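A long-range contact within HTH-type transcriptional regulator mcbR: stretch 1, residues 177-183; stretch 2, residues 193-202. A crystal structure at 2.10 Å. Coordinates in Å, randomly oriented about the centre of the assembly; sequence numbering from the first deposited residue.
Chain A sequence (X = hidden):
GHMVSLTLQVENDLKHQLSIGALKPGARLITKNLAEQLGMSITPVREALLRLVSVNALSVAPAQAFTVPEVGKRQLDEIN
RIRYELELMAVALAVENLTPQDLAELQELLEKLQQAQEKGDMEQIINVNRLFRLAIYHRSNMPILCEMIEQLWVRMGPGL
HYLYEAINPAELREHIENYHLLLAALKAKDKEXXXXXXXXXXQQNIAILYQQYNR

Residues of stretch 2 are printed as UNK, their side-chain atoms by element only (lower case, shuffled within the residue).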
# COMPACT_ATOMS: atom_id res chain seq x y z
N GLU A 177 -14.91 -23.88 -7.05
CA GLU A 177 -16.34 -23.66 -6.86
C GLU A 177 -16.58 -22.30 -6.20
O GLU A 177 -17.55 -21.61 -6.55
CB GLU A 177 -16.96 -24.77 -6.02
CG GLU A 177 -17.37 -25.97 -6.85
CD GLU A 177 -18.25 -25.59 -8.04
OE1 GLU A 177 -19.38 -25.12 -7.83
OE2 GLU A 177 -17.79 -25.76 -9.18
N ASN A 178 -15.72 -21.90 -5.27
CA ASN A 178 -15.86 -20.58 -4.67
C ASN A 178 -15.73 -19.45 -5.68
O ASN A 178 -16.34 -18.40 -5.50
CB ASN A 178 -14.83 -20.39 -3.54
CG ASN A 178 -15.27 -21.05 -2.23
OD1 ASN A 178 -16.47 -21.11 -1.92
ND2 ASN A 178 -14.31 -21.52 -1.45
N TYR A 179 -14.97 -19.68 -6.76
CA TYR A 179 -14.81 -18.68 -7.81
C TYR A 179 -16.10 -18.57 -8.63
O TYR A 179 -16.54 -17.46 -8.96
CB TYR A 179 -13.63 -19.04 -8.72
CG TYR A 179 -12.27 -18.82 -8.07
CD1 TYR A 179 -11.75 -19.78 -7.21
CD2 TYR A 179 -11.52 -17.68 -8.33
CE1 TYR A 179 -10.52 -19.60 -6.61
CE2 TYR A 179 -10.27 -17.50 -7.72
CZ TYR A 179 -9.79 -18.47 -6.86
OH TYR A 179 -8.56 -18.32 -6.25
N HIS A 180 -16.72 -19.71 -8.94
CA HIS A 180 -18.03 -19.74 -9.58
C HIS A 180 -19.06 -18.98 -8.75
O HIS A 180 -19.83 -18.18 -9.27
CB HIS A 180 -18.52 -21.18 -9.78
CG HIS A 180 -17.77 -21.94 -10.84
ND1 HIS A 180 -17.87 -21.63 -12.18
CD2 HIS A 180 -16.93 -22.99 -10.76
CE1 HIS A 180 -17.12 -22.46 -12.88
NE2 HIS A 180 -16.53 -23.29 -12.04
N LEU A 181 -19.04 -19.23 -7.44
CA LEU A 181 -19.99 -18.60 -6.53
C LEU A 181 -19.75 -17.08 -6.47
O LEU A 181 -20.70 -16.31 -6.42
CB LEU A 181 -19.88 -19.24 -5.15
CG LEU A 181 -20.40 -20.69 -5.06
CD1 LEU A 181 -20.19 -21.26 -3.66
CD2 LEU A 181 -21.88 -20.72 -5.43
N LEU A 182 -18.49 -16.67 -6.48
CA LEU A 182 -18.17 -15.25 -6.48
C LEU A 182 -18.69 -14.58 -7.76
O LEU A 182 -19.26 -13.49 -7.72
CB LEU A 182 -16.66 -15.03 -6.36
CG LEU A 182 -16.22 -13.59 -6.46
CD1 LEU A 182 -16.88 -12.77 -5.36
CD2 LEU A 182 -14.69 -13.48 -6.38
N LEU A 183 -18.49 -15.22 -8.90
CA LEU A 183 -18.94 -14.65 -10.16
C LEU A 183 -20.48 -14.55 -10.18
O LEU A 183 -21.03 -13.55 -10.64
CB LEU A 183 -18.42 -15.47 -11.34
CG LEU A 183 -18.74 -14.87 -12.71
CD1 LEU A 183 -18.30 -13.42 -12.73
CD2 LEU A 183 -18.07 -15.66 -13.83
N UNK A 193 -22.72 -11.06 -0.47
CA UNK A 193 -22.39 -12.36 -1.04
C UNK A 193 -21.01 -12.33 -1.70
O UNK A 193 -20.27 -13.31 -1.65
N UNK A 194 -20.68 -11.22 -2.35
CA UNK A 194 -19.36 -11.07 -2.97
C UNK A 194 -18.27 -11.07 -1.92
O UNK A 194 -17.23 -11.71 -2.08
c UNK A 194 -19.28 -9.79 -3.81
s UNK A 194 -20.24 -9.80 -5.34
N UNK A 195 -18.51 -10.34 -0.84
CA UNK A 195 -17.54 -10.28 0.26
C UNK A 195 -17.35 -11.64 0.90
O UNK A 195 -16.22 -12.06 1.19
n UNK A 195 -15.42 -4.61 3.10
c UNK A 195 -16.28 -5.62 3.08
c UNK A 195 -17.71 -7.80 0.86
c UNK A 195 -17.94 -9.25 1.31
n UNK A 195 -17.14 -5.74 2.07
n UNK A 195 -16.28 -6.49 4.08
c UNK A 195 -18.12 -6.81 1.94
N UNK A 196 -18.45 -12.35 1.10
CA UNK A 196 -18.41 -13.67 1.70
C UNK A 196 -17.64 -14.68 0.82
O UNK A 196 -16.79 -15.40 1.32
n UNK A 196 -20.01 -17.48 3.53
n UNK A 196 -19.99 -16.65 1.56
c UNK A 196 -19.84 -14.16 1.97
c UNK A 196 -20.04 -17.78 2.25
c UNK A 196 -19.92 -15.58 2.43
c UNK A 196 -19.93 -16.11 3.68
N UNK A 197 -17.93 -14.72 -0.48
CA UNK A 197 -17.25 -15.64 -1.39
C UNK A 197 -15.75 -15.33 -1.48
O UNK A 197 -14.92 -16.22 -1.45
s UNK A 197 -19.57 -16.36 -2.80
c UNK A 197 -17.89 -15.61 -2.79
N UNK A 198 -15.43 -14.04 -1.59
CA UNK A 198 -14.04 -13.65 -1.68
C UNK A 198 -13.30 -13.97 -0.38
O UNK A 198 -12.16 -14.43 -0.41
c UNK A 198 -12.47 -10.15 -2.54
c UNK A 198 -11.77 -12.48 -3.32
c UNK A 198 -13.91 -12.16 -2.01
c UNK A 198 -12.48 -11.66 -2.22
N UNK A 199 -13.95 -13.75 0.76
CA UNK A 199 -13.35 -14.12 2.04
C UNK A 199 -13.08 -15.63 2.11
O UNK A 199 -12.02 -16.06 2.56
c UNK A 199 -14.24 -13.70 3.21
N UNK A 200 -14.04 -16.43 1.63
CA UNK A 200 -13.89 -17.88 1.59
C UNK A 200 -12.72 -18.29 0.70
O UNK A 200 -11.95 -19.19 1.03
c UNK A 200 -16.36 -19.73 3.06
c UNK A 200 -15.20 -18.54 1.09
o UNK A 200 -16.38 -20.89 2.59
c UNK A 200 -16.38 -18.55 2.10
o UNK A 200 -16.36 -19.52 4.29
N UNK A 201 -12.59 -17.62 -0.45
CA UNK A 201 -11.49 -17.88 -1.38
C UNK A 201 -10.15 -17.64 -0.70
O UNK A 201 -9.23 -18.46 -0.77
c UNK A 201 -13.10 -16.59 -4.67
c UNK A 201 -10.30 -17.04 -3.48
c UNK A 201 -11.60 -17.00 -2.65
c UNK A 201 -12.78 -17.49 -3.51
N UNK A 202 -10.06 -16.51 -0.02
CA UNK A 202 -8.83 -16.14 0.64
C UNK A 202 -8.52 -17.10 1.78
O UNK A 202 -7.39 -17.56 1.90
c UNK A 202 -10.48 -11.54 1.47
c UNK A 202 -8.90 -13.65 0.01
se UNK A 202 -8.73 -11.79 0.66
c UNK A 202 -8.89 -14.70 1.15

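Position 193 has no side-chain atoms at all, only N, CA, C and O, so it is Gly193. It makes no contact with stretch 1 and contributes backbone alone, its O accepting the helical hydrogen bond from N of position 197.

Position 194 carries one carbon and then one sulfur, the signature of Cys194. Its CB lies 4.1 Å from CD1 of Leu182, and its backbone O is closer still, 3.5 Å from the same CD1. A small, weakly polar side chain suits this buried place, where the leucine end packs against backbone and CB alike.

Position 195 shows three carbons, a nitrogen, and a carbon bearing two more nitrogens: a guanidinium, hence Arg195. Its CA-to-CB bond points away from stretch 1, and the long charged chain remains partly exposed.

At position 196 one carbon leads to a five-membered ring of three carbons and two nitrogens, an imidazole, so this is His196. Its closest approach is CE1 to OD1 of Asn178, 6.4 Å; a polar ring suits so exposed a place.

Position 197 again has one carbon and one sulfur, and is Cys197. Here the CA-to-CB bond points toward stretch 1 at the tightest place in the pairing: its CA is 5.2 Å from CA of Leu182. Its CB sits 3.7 Å from CA of Leu182, and its SG 3.7 Å from CB of Leu181. A short side chain fits so narrow a gap, and sulfur adds a polarizable surface against Leu181.

Position 198 has four carbons forked at the second, which identifies Leu198. Its CD1 comes within 4.3 Å of CD2 of Leu182, an apolar contact in keeping with its buried setting.

Position 199 has a single side-chain carbon and is Ala199, a small, helix-favouring residue, partly exposed and out of reach of stretch 1.

Position 200 has three carbons, the third carrying two oxygens: a carboxylate on a two-carbon stem, Glu200. Its CB lies 4.0 Å from ND2 of Asn178; the residue as a whole stays partly exposed, which suits a charged side chain.

Position 201 has four carbons, forked at the first with one arm two carbons long, so it is Ile201. The branches spread the contact: CG1 lies 3.6 Å from CB of Asn178, CG2 3.5 Å from OH of Tyr179, and CD1 3.9 Å from CD2 of Leu182. CD1 also sits 4.0 Å from the centroid of the Tyr179 ring, almost on the ring normal, a CH-pi contact over the face.

Position 202 is an unbranched chain of two carbons, selenium and one carbon: Met202, present as selenomethionine. Its CA-to-CB bond points away from stretch 1, which it does not touch; a long apolar chain suits its buried place.

The two helices run nearly antiparallel, at 162°, their axes approaching to 8.7 Å. No hydrogen bond joins them; packing does the work. Leu182 is a knob among Cys194, Cys197, Leu198 and Ile201, while Ile201 answers by filling the space beside Asn178, Tyr179 and Leu182.

Stretch 2, residues 193-202: GCRHCLAEIM
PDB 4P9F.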